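Putative SnoaL-like polyketide cyclase (Shewanella denitrificans, PDB 3LZA) is of unestablished function but has a SnoaL-like domain of the NTF2 clan and is probably a polyketide cyclase-type lyase. Local coordinates at residues I8-I17 with L113-L122; H61-E72 with M83-P92. All blocks are in the same frame, centred on the assembly; numbering follows the deposited sequence. Where two conformers were deposited one is given.

Interaction 1: residues I8-I17 with L113-L122; sequences IEQQLALGYI and LKFDPNTQRL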
loop_
_atom_site.group_PDB
_atom_site.type_symbol
_atom_site.label_atom_id
_atom_site.label_comp_id
_atom_site.label_asym_id
_atom_site.label_seq_id
_atom_site.Cartn_x
_atom_site.Cartn_y
_atom_site.Cartn_z
ATOM N N ILE A 8 -13.890 -10.281 10.797
ATOM C CA ILE A 8 -12.982 -11.388 11.163
ATOM C C ILE A 8 -11.592 -11.309 10.489
ATOM O O ILE A 8 -10.563 -11.639 11.090
ATOM C CB ILE A 8 -13.662 -12.770 10.925
ATOM C CG1 ILE A 8 -12.778 -13.946 11.373
ATOM C CG2 ILE A 8 -14.040 -12.961 9.459
ATOM C CD1 ILE A 8 -12.810 -14.221 12.870
ATOM N N GLU A 9 -11.547 -10.851 9.246
ATOM C CA GLU A 9 -10.311 -10.814 8.518
ATOM C C GLU A 9 -9.402 -9.764 9.156
ATOM O O GLU A 9 -8.180 -9.927 9.253
ATOM C CB GLU A 9 -10.600 -10.502 7.057
ATOM C CG GLU A 9 -11.428 -11.587 6.358
ATOM C CD GLU A 9 -12.925 -11.310 6.307
ATOM O OE1 GLU A 9 -13.441 -10.484 7.087
ATOM O OE2 GLU A 9 -13.596 -11.932 5.456
ATOM N N GLN A 10 -10.017 -8.685 9.629
ATOM C CA GLN A 10 -9.264 -7.672 10.349
ATOM C C GLN A 10 -8.774 -8.142 11.726
ATOM O O GLN A 10 -7.664 -7.795 12.143
ATOM C CB GLN A 10 -10.073 -6.393 10.476
ATOM C CG GLN A 10 -10.210 -5.641 9.150
ATOM C CD GLN A 10 -10.816 -4.260 9.311
ATOM O OE1 GLN A 10 -10.668 -3.628 10.339
ATOM N NE2 GLN A 10 -11.491 -3.779 8.261
ATOM N N GLN A 11 -9.598 -8.917 12.433
ATOM C CA GLN A 11 -9.168 -9.487 13.728
ATOM C C GLN A 11 -8.026 -10.495 13.540
ATOM O O GLN A 11 -7.051 -10.500 14.342
ATOM C CB GLN A 11 -10.358 -10.145 14.420
ATOM C CG GLN A 11 -11.422 -9.153 14.819
ATOM C CD GLN A 11 -12.586 -9.827 15.521
ATOM O OE1 GLN A 11 -12.415 -10.867 16.156
ATOM N NE2 GLN A 11 -13.774 -9.231 15.427
ATOM N N LEU A 12 -8.074 -11.249 12.437
ATOM C CA LEU A 12 -6.950 -12.140 12.038
ATOM C C LEU A 12 -5.683 -11.356 11.844
ATOM O O LEU A 12 -4.620 -11.733 12.335
ATOM C CB LEU A 12 -7.223 -12.871 10.716
ATOM C CG LEU A 12 -7.851 -14.251 10.761
ATOM C CD1 LEU A 12 -7.930 -14.838 9.350
ATOM C CD2 LEU A 12 -7.048 -15.155 11.704
ATOM N N ALA A 13 -5.779 -10.245 11.104
ATOM C CA ALA A 13 -4.611 -9.400 10.827
ATOM C C ALA A 13 -4.018 -8.765 12.079
ATOM O O ALA A 13 -2.780 -8.676 12.207
ATOM C CB ALA A 13 -4.942 -8.322 9.824
ATOM N N LEU A 14 -4.865 -8.331 13.003
ATOM C CA LEU A 14 -4.353 -7.743 14.268
ATOM C C LEU A 14 -3.648 -8.769 15.158
ATOM O O LEU A 14 -2.633 -8.436 15.817
ATOM C CB LEU A 14 -5.465 -7.014 15.049
ATOM C CG LEU A 14 -5.960 -5.678 14.467
ATOM C CD1 LEU A 14 -7.085 -5.061 15.311
ATOM C CD2 LEU A 14 -4.814 -4.662 14.251
ATOM N N GLY A 15 -4.157 -9.996 15.119
ATOM C CA GLY A 15 -3.577 -11.127 15.876
ATOM C C GLY A 15 -2.187 -11.447 15.374
ATOM O O GLY A 15 -1.273 -11.741 16.153
ATOM N N TYR A 16 -2.055 -11.399 14.054
ATOM C CA TYR A 16 -0.789 -11.624 13.365
ATOM C C TYR A 16 0.203 -10.537 13.684
ATOM O O TYR A 16 1.314 -10.825 14.124
ATOM C CB TYR A 16 -1.058 -11.714 11.845
ATOM C CG TYR A 16 0.175 -11.852 11.006
ATOM C CD1 TYR A 16 0.863 -10.740 10.599
ATOM C CD2 TYR A 16 0.662 -13.105 10.626
ATOM C CE1 TYR A 16 1.984 -10.845 9.839
ATOM C CE2 TYR A 16 1.803 -13.232 9.861
ATOM C CZ TYR A 16 2.484 -12.111 9.478
ATOM O OH TYR A 16 3.629 -12.187 8.688
ATOM N N ILE A 17 -0.226 -9.272 13.574
ATOM C CA ILE A 17 0.642 -8.129 13.907
ATOM C C ILE A 17 1.016 -8.124 15.417
ATOM O O ILE A 17 2.105 -7.771 15.804
ATOM C CB ILE A 17 -0.038 -6.794 13.489
ATOM C CG1 ILE A 17 -0.103 -6.697 11.949
ATOM C CG2 ILE A 17 0.630 -5.586 14.125
ATOM C CD1 ILE A 17 1.221 -6.646 11.269
ATOM N N LEU A 113 -1.799 -7.976 4.223
ATOM C CA LEU A 113 -1.829 -9.355 4.586
ATOM C C LEU A 113 -2.957 -10.027 3.817
ATOM O O LEU A 113 -4.073 -9.540 3.796
ATOM C CB LEU A 113 -1.990 -9.505 6.112
ATOM C CG LEU A 113 -0.943 -8.838 7.011
ATOM C CD1 LEU A 113 -1.369 -8.908 8.495
ATOM C CD2 LEU A 113 0.453 -9.468 6.854
ATOM N N LYS A 114 -2.647 -11.132 3.153
ATOM C CA LYS A 114 -3.642 -11.928 2.495
ATOM C C LYS A 114 -3.646 -13.320 3.097
ATOM O O LYS A 114 -2.662 -14.063 2.956
ATOM C CB LYS A 114 -3.387 -11.977 0.979
ATOM C CG LYS A 114 -4.400 -12.869 0.232
ATOM C CD LYS A 114 -4.247 -12.771 -1.264
ATOM C CE LYS A 114 -2.928 -13.307 -1.747
ATOM N NZ LYS A 114 -2.920 -13.402 -3.252
ATOM N N PHE A 115 -4.758 -13.668 3.749
ATOM C CA PHE A 115 -4.944 -14.967 4.375
ATOM C C PHE A 115 -5.762 -15.878 3.483
ATOM O O PHE A 115 -6.517 -15.403 2.640
ATOM C CB PHE A 115 -5.666 -14.798 5.719
ATOM C CG PHE A 115 -4.912 -13.955 6.688
ATOM C CD1 PHE A 115 -3.922 -14.513 7.499
ATOM C CD2 PHE A 115 -5.150 -12.596 6.763
ATOM C CE1 PHE A 115 -3.189 -13.720 8.373
ATOM C CE2 PHE A 115 -4.414 -11.797 7.643
ATOM C CZ PHE A 115 -3.440 -12.361 8.443
ATOM N N ASP A 116 -5.549 -17.180 3.618
ATOM C CA ASP A 116 -6.403 -18.161 2.991
ATOM C C ASP A 116 -7.632 -18.266 3.909
ATOM O O ASP A 116 -7.484 -18.606 5.089
ATOM C CB ASP A 116 -5.626 -19.486 2.848
ATOM C CG ASP A 116 -6.489 -20.643 2.363
ATOM O OD1 ASP A 116 -7.724 -20.588 2.479
ATOM O OD2 ASP A 116 -5.916 -21.645 1.878
ATOM N N PRO A 117 -8.839 -17.976 3.381
ATOM C CA PRO A 117 -9.973 -17.905 4.325
ATOM C C PRO A 117 -10.397 -19.253 4.881
ATOM O O PRO A 117 -11.129 -19.307 5.873
ATOM C CB PRO A 117 -11.105 -17.262 3.497
ATOM C CG PRO A 117 -10.766 -17.542 2.049
ATOM C CD PRO A 117 -9.231 -17.645 1.998
ATOM N N ASN A 118 -9.921 -20.341 4.282
ATOM C CA ASN A 118 -10.271 -21.649 4.786
ATOM C C ASN A 118 -9.307 -22.210 5.850
ATOM O O ASN A 118 -9.715 -23.012 6.668
ATOM C CB ASN A 118 -10.445 -22.612 3.617
ATOM C CG ASN A 118 -11.745 -23.388 3.713
ATOM O OD1 ASN A 118 -12.827 -22.786 3.818
ATOM N ND2 ASN A 118 -11.657 -24.712 3.707
ATOM N N THR A 119 -8.048 -21.785 5.850
ATOM C CA THR A 119 -7.060 -22.243 6.842
ATOM C C THR A 119 -6.649 -21.127 7.844
ATOM O O THR A 119 -6.019 -21.398 8.877
ATOM C CB THR A 119 -5.767 -22.745 6.158
ATOM O OG1 THR A 119 -5.119 -21.633 5.539
ATOM C CG2 THR A 119 -6.052 -23.800 5.100
ATOM N N GLN A 120 -6.999 -19.884 7.529
ATOM C CA GLN A 120 -6.553 -18.709 8.309
ATOM C C GLN A 120 -5.026 -18.594 8.409
ATOM O O GLN A 120 -4.500 -17.964 9.322
ATOM C CB GLN A 120 -7.195 -18.694 9.710
ATOM C CG GLN A 120 -8.722 -18.802 9.685
ATOM C CD GLN A 120 -9.385 -18.095 10.859
ATOM O OE1 GLN A 120 -9.129 -18.427 12.018
ATOM N NE2 GLN A 120 -10.223 -17.095 10.564
ATOM N N ARG A 121 -4.320 -19.180 7.448
ATOM C CA ARG A 121 -2.873 -18.995 7.343
ATOM C C ARG A 121 -2.553 -17.918 6.308
ATOM O O ARG A 121 -3.324 -17.683 5.359
ATOM C CB ARG A 121 -2.190 -20.310 6.952
ATOM C CG ARG A 121 -2.528 -21.500 7.861
ATOM C CD ARG A 121 -1.284 -22.092 8.509
ATOM N NE ARG A 121 -1.593 -23.194 9.417
ATOM C CZ ARG A 121 -0.780 -23.676 10.366
ATOM N NH1 ARG A 121 0.422 -23.149 10.583
ATOM N NH2 ARG A 121 -1.178 -24.701 11.130
ATOM N N LEU A 122 -1.400 -17.273 6.487
ATOM C CA LEU A 122 -0.949 -16.209 5.589
ATOM C C LEU A 122 -0.461 -16.744 4.234
ATOM O O LEU A 122 0.366 -17.665 4.168
ATOM C CB LEU A 122 0.188 -15.423 6.255
ATOM C CG LEU A 122 0.644 -14.233 5.443
ATOM C CD1 LEU A 122 -0.284 -13.044 5.740
ATOM C CD2 LEU A 122 2.121 -13.932 5.751
#
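Q120 lays its amide against the branched end of L12, with NE2 3.4 Å from L12 CD1 in one of the two deposited conformers of L12, so a polar group meets methyls where no hydrogen bond joins helix 8-17 to 113-122. The two side chains cross at about a right angle. Q120 stands in the turn 116-121, on a left-handed backbone (phi 57°), braced by an Asx turn at D116 and an ST turn at T119. Further in, the F115 ring is clasped between leucines: in that same conformer L12 CD1 lies over one face, 4.1 Å from F115 CG, and L122 CD1 is on the opposite face toward the rim. The ring's far end reaches the helix backbone, with F115 CZ 4.0 Å from A13 CA. Y16, its CG anti to the backbone N (chi1 176°), sends its ring past the fork of L113: CD1 meets Y16 CD1 and CD2 meets Y16 CE1, each at 3.6 Å. L122 CD2 comes to 3.7 Å from Y16 OH, a hydroxyl hydrogen-bonded to Q125 and Y32. Shape and apolar burial thus seat the helix on the end of strand 102-115, while the phenol's polarity is met outside the contact.

Interaction 2: residues H61-E72 with M83-P92; sequences HEGVLEFDFNIE and MIGNYHLRGP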
loop_
_atom_site.group_PDB
_atom_site.type_symbol
_atom_site.label_atom_id
_atom_site.label_comp_id
_atom_site.label_asym_id
_atom_site.label_seq_id
_atom_site.Cartn_x
_atom_site.Cartn_y
_atom_site.Cartn_z
ATOM N N HIS A 61 15.407 -9.028 14.909
ATOM C CA HIS A 61 14.847 -8.447 16.111
ATOM C C HIS A 61 15.530 -8.864 17.399
ATOM O O HIS A 61 15.110 -8.451 18.463
ATOM C CB HIS A 61 13.342 -8.739 16.166
ATOM C CG HIS A 61 12.578 -8.002 15.121
ATOM N ND1 HIS A 61 11.535 -8.564 14.412
ATOM C CD2 HIS A 61 12.727 -6.745 14.644
ATOM C CE1 HIS A 61 11.060 -7.666 13.560
ATOM N NE2 HIS A 61 11.790 -6.564 13.659
ATOM N N GLU A 62 16.605 -9.643 17.309
ATOM C CA GLU A 62 17.352 -10.064 18.499
ATOM C C GLU A 62 17.820 -8.818 19.236
ATOM O O GLU A 62 18.493 -7.969 18.643
ATOM C CB GLU A 62 18.548 -10.950 18.101
ATOM C CG GLU A 62 19.006 -11.952 19.172
ATOM C CD GLU A 62 20.008 -11.358 20.128
ATOM O OE1 GLU A 62 20.487 -10.238 19.844
ATOM O OE2 GLU A 62 20.322 -12.004 21.153
ATOM N N GLY A 63 17.437 -8.691 20.508
ATOM C CA GLY A 63 17.895 -7.589 21.341
ATOM C C GLY A 63 17.097 -6.311 21.223
ATOM O O GLY A 63 17.414 -5.354 21.904
ATOM N N VAL A 64 16.067 -6.295 20.363
ATOM C CA VAL A 64 15.292 -5.073 20.127
ATOM C C VAL A 64 14.518 -4.782 21.429
ATOM O O VAL A 64 14.115 -5.705 22.128
ATOM C CB VAL A 64 14.369 -5.228 18.899
ATOM C CG1 VAL A 64 13.197 -4.175 18.897
ATOM C CG2 VAL A 64 15.169 -5.165 17.601
ATOM N N LEU A 65 14.401 -3.501 21.790
ATOM C CA LEU A 65 13.780 -3.063 23.057
ATOM C C LEU A 65 12.316 -2.743 22.860
ATOM O O LEU A 65 11.451 -3.128 23.692
ATOM C CB LEU A 65 14.504 -1.841 23.633
ATOM C CG LEU A 65 15.951 -2.087 24.013
ATOM C CD1 LEU A 65 16.645 -0.760 24.275
ATOM C CD2 LEU A 65 16.112 -3.035 25.214
ATOM N N GLU A 66 12.012 -2.075 21.737
ATOM C CA GLU A 66 10.637 -1.710 21.389
ATOM C C GLU A 66 10.408 -1.930 19.910
ATOM O O GLU A 66 11.275 -1.657 19.080
ATOM C CB GLU A 66 10.368 -0.241 21.739
ATOM C CG GLU A 66 10.509 0.079 23.186
ATOM C CD GLU A 66 10.442 1.575 23.468
ATOM O OE1 GLU A 66 10.139 2.394 22.567
ATOM O OE2 GLU A 66 10.719 1.928 24.583
ATOM N N PHE A 67 9.232 -2.455 19.574
ATOM C CA PHE A 67 8.828 -2.681 18.181
ATOM C C PHE A 67 7.320 -2.643 18.176
ATOM O O PHE A 67 6.683 -3.434 18.881
ATOM C CB PHE A 67 9.283 -4.058 17.667
ATOM C CG PHE A 67 8.974 -4.307 16.237
ATOM C CD1 PHE A 67 9.126 -3.303 15.278
ATOM C CD2 PHE A 67 8.595 -5.566 15.819
ATOM C CE1 PHE A 67 8.833 -3.559 13.909
ATOM C CE2 PHE A 67 8.270 -5.814 14.475
ATOM C CZ PHE A 67 8.381 -4.815 13.539
ATOM N N ASP A 68 6.745 -1.682 17.458
ATOM C CA ASP A 68 5.282 -1.564 17.354
ATOM C C ASP A 68 4.938 -1.100 15.961
ATOM O O ASP A 68 5.739 -0.431 15.282
ATOM C CB ASP A 68 4.751 -0.552 18.358
ATOM C CG ASP A 68 4.817 -1.055 19.790
ATOM O OD1 ASP A 68 3.904 -1.817 20.231
ATOM O OD2 ASP A 68 5.776 -0.671 20.464
ATOM N N PHE A 69 3.763 -1.503 15.511
ATOM C CA PHE A 69 3.159 -0.993 14.284
ATOM C C PHE A 69 1.959 -0.167 14.717
ATOM O O PHE A 69 0.883 -0.688 15.161
ATOM C CB PHE A 69 2.760 -2.162 13.362
ATOM C CG PHE A 69 2.194 -1.760 11.999
ATOM C CD1 PHE A 69 2.453 -0.514 11.417
ATOM C CD2 PHE A 69 1.431 -2.669 11.294
ATOM C CE1 PHE A 69 1.916 -0.171 10.147
ATOM C CE2 PHE A 69 0.890 -2.347 9.991
ATOM C CZ PHE A 69 1.161 -1.088 9.425
ATOM N N ASN A 70 2.196 1.136 14.660
ATOM C CA ASN A 70 1.221 2.170 14.995
ATOM C C ASN A 70 0.268 2.372 13.785
ATOM O O ASN A 70 0.640 2.967 12.793
ATOM C CB ASN A 70 1.992 3.433 15.395
ATOM C CG ASN A 70 2.943 3.181 16.562
ATOM O OD1 ASN A 70 4.190 3.409 16.484
ATOM N ND2 ASN A 70 2.384 2.692 17.644
ATOM N N ILE A 71 -0.930 1.812 13.894
ATOM C CA ILE A 71 -1.874 1.723 12.776
ATOM C C ILE A 71 -2.824 2.956 12.753
ATOM O O ILE A 71 -3.686 3.167 13.654
ATOM C CB ILE A 71 -2.671 0.366 12.770
ATOM C CG1 ILE A 71 -1.680 -0.819 12.657
ATOM C CG2 ILE A 71 -3.657 0.360 11.612
ATOM C CD1 ILE A 71 -2.287 -2.160 12.796
ATOM N N GLU A 72 -2.721 3.740 11.683
ATOM C CA GLU A 72 -3.555 4.952 11.507
ATOM C C GLU A 72 -4.916 4.553 10.955
ATOM O O GLU A 72 -5.944 5.105 11.363
ATOM C CB GLU A 72 -2.887 5.936 10.546
ATOM C CG GLU A 72 -1.575 6.458 11.046
ATOM C CD GLU A 72 -0.965 7.527 10.138
ATOM O OE1 GLU A 72 -1.636 8.552 9.887
ATOM O OE2 GLU A 72 0.190 7.349 9.687
HETATM N N MSE A 83 -3.131 -2.108 5.908
HETATM C CA MSE A 83 -2.849 -1.374 7.129
HETATM C C MSE A 83 -1.858 -0.247 6.852
HETATM O O MSE A 83 -0.807 -0.480 6.304
HETATM C CB MSE A 83 -2.281 -2.378 8.157
HETATM C CG MSE A 83 -3.318 -3.352 8.619
HETATM SE SE MSE A 83 -2.532 -4.783 9.643
HETATM C CE MSE A 83 -1.645 -5.620 8.234
ATOM N N ILE A 84 -2.262 0.991 7.164
ATOM C CA ILE A 84 -1.463 2.195 6.943
ATOM C C ILE A 84 -1.016 2.750 8.284
ATOM O O ILE A 84 -1.812 2.881 9.197
ATOM C CB ILE A 84 -2.285 3.292 6.222
ATOM C CG1 ILE A 84 -2.821 2.781 4.884
ATOM C CG2 ILE A 84 -1.457 4.591 6.048
ATOM C CD1 ILE A 84 -4.048 3.464 4.435
ATOM N N GLY A 85 0.274 3.045 8.415
ATOM C CA GLY A 85 0.770 3.600 9.647
ATOM C C GLY A 85 2.263 3.832 9.684
ATOM O O GLY A 85 2.874 4.224 8.694
ATOM N N ASN A 86 2.831 3.621 10.865
ATOM C CA ASN A 86 4.272 3.692 11.042
ATOM C C ASN A 86 4.772 2.627 12.018
ATOM O O ASN A 86 4.104 2.257 13.008
ATOM C CB ASN A 86 4.751 5.099 11.405
ATOM C CG ASN A 86 4.535 5.446 12.834
ATOM O OD1 ASN A 86 5.302 5.010 13.734
ATOM N ND2 ASN A 86 3.523 6.267 13.085
ATOM N N TYR A 87 5.946 2.124 11.705
ATOM C CA TYR A 87 6.619 1.182 12.560
ATOM C C TYR A 87 7.630 1.932 13.428
ATOM O O TYR A 87 8.518 2.620 12.909
ATOM C CB TYR A 87 7.352 0.180 11.668
ATOM C CG TYR A 87 6.461 -0.879 11.061
ATOM C CD1 TYR A 87 5.807 -0.663 9.844
ATOM C CD2 TYR A 87 6.320 -2.136 11.674
ATOM C CE1 TYR A 87 5.006 -1.655 9.284
ATOM C CE2 TYR A 87 5.499 -3.136 11.105
ATOM C CZ TYR A 87 4.880 -2.888 9.896
ATOM O OH TYR A 87 4.098 -3.873 9.323
ATOM N N HIS A 88 7.540 1.807 14.749
ATOM C CA HIS A 88 8.620 2.352 15.574
ATOM C C HIS A 88 9.493 1.209 16.097
ATOM O O HIS A 88 9.018 0.110 16.447
ATOM C CB HIS A 88 8.066 3.202 16.698
ATOM C CG HIS A 88 9.082 3.518 17.735
ATOM N ND1 HIS A 88 9.334 2.684 18.800
ATOM C CD2 HIS A 88 9.997 4.512 17.803
ATOM C CE1 HIS A 88 10.321 3.187 19.519
ATOM N NE2 HIS A 88 10.727 4.300 18.938
ATOM N N LEU A 89 10.804 1.425 16.062
ATOM C CA LEU A 89 11.743 0.451 16.529
ATOM C C LEU A 89 12.792 1.150 17.417
ATOM O O LEU A 89 13.335 2.243 17.082
ATOM C CB LEU A 89 12.377 -0.328 15.371
ATOM C CG LEU A 89 13.241 -1.499 15.822
ATOM C CD1 LEU A 89 13.246 -2.612 14.752
ATOM C CD2 LEU A 89 14.700 -1.069 16.215
ATOM N N ARG A 90 13.043 0.561 18.584
ATOM C CA ARG A 90 14.133 1.026 19.458
ATOM C C ARG A 90 15.027 -0.129 19.813
ATOM O O ARG A 90 14.548 -1.148 20.262
ATOM C CB ARG A 90 13.599 1.659 20.724
ATOM C CG ARG A 90 14.696 2.294 21.627
ATOM C CD ARG A 90 14.114 2.882 22.911
ATOM N NE ARG A 90 15.168 3.491 23.733
ATOM C CZ ARG A 90 15.800 4.632 23.460
ATOM N NH1 ARG A 90 15.506 5.359 22.389
ATOM N NH2 ARG A 90 16.737 5.067 24.281
ATOM N N GLY A 91 16.337 0.005 19.565
ATOM C CA GLY A 91 17.241 -1.076 19.873
ATOM C C GLY A 91 18.719 -0.802 19.616
ATOM O O GLY A 91 19.082 0.242 19.072
ATOM N N PRO A 92 19.577 -1.746 20.014
ATOM C CA PRO A 92 20.999 -1.638 19.652
ATOM C C PRO A 92 21.166 -1.396 18.157
ATOM O O PRO A 92 20.407 -1.951 17.327
ATOM C CB PRO A 92 21.566 -2.988 20.083
ATOM C CG PRO A 92 20.647 -3.421 21.180
ATOM C CD PRO A 92 19.309 -2.981 20.762
HETATM O O HOH W 1 7.646 1.197 19.913
HETATM O O HOH W 2 1.826 6.056 7.093
#
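Strands 66-71 and 83-92 run antiparallel, their axes at 173° and 4.6 Å apart, as two arms of the hairpin 66-77/80-93 in the curved sheet of this NTF2-like fold. Hydrogen-bonded pairs E66-R90, D68-H88 and N70-N86 intervene between the non-hydrogen-bonded pairs F67-L89, F69-Y87 and I71-G85. A classic beta bulge, with L65 and E66 both opposite R90, begins the pairing: R90 O accepts from both L65 N (2.8 Å) and E66 N (3.1 Å). Just before it, a type II turn runs from H61 to V64. At the other end E72 N still bonds to I84 O, before the chain turns its corner.

On one face the aromatic residues gather, F67 and F69 against helix 8-21 and Y87 reaching toward strand 122-129. F69 and Y87 form an offset stack, centroids 4.0 Å apart and planes only 4° from parallel; I71 CG1 covers the other face of F69. With its CG anti to the backbone N (chi1 -176°), F69 carries its ring over that of Y87. The F67 ring is slid aside, and its CE1 meets the edge of Y87 at CD2. M83 CB packs on F69 CE2, and the phenol of Y87 hydrogen-bonds T111 on the next strand.

The face carrying E66, D68, H88 and R90 is polar. E66 and R90 lie side by side, yet R90 makes its salt bridge with D104, which is also hydrogen-bonded to H88 NE2. Near the corner, where G85 has no side chain to hold the strands apart, its CA makes a CA-H...O contact with N70 O at 3.2 Å.

Interaction 1 fastens the N-terminal helix to the end of strand 102-115, and interaction 2 pairs strands 66-77 and 80-93; strands 80-93 and 102-115 are neighbours in one sheet. The first is mostly buried and is held without a cross-segment hydrogen bond. The second is partly buried, rests on eight backbone bonds, and divides its side chains between an aromatic face partly covered by the helix and a polar face. Their centres lie about 20 Å apart, yet the contacts meet beneath helix 8-21, where I17 CD1 comes to 4.0 Å from F69 CD2 and L14 CD2 to 3.8 Å from I71 CD1. The apolar packing of the two contacts is therefore continuous under helix 8-21.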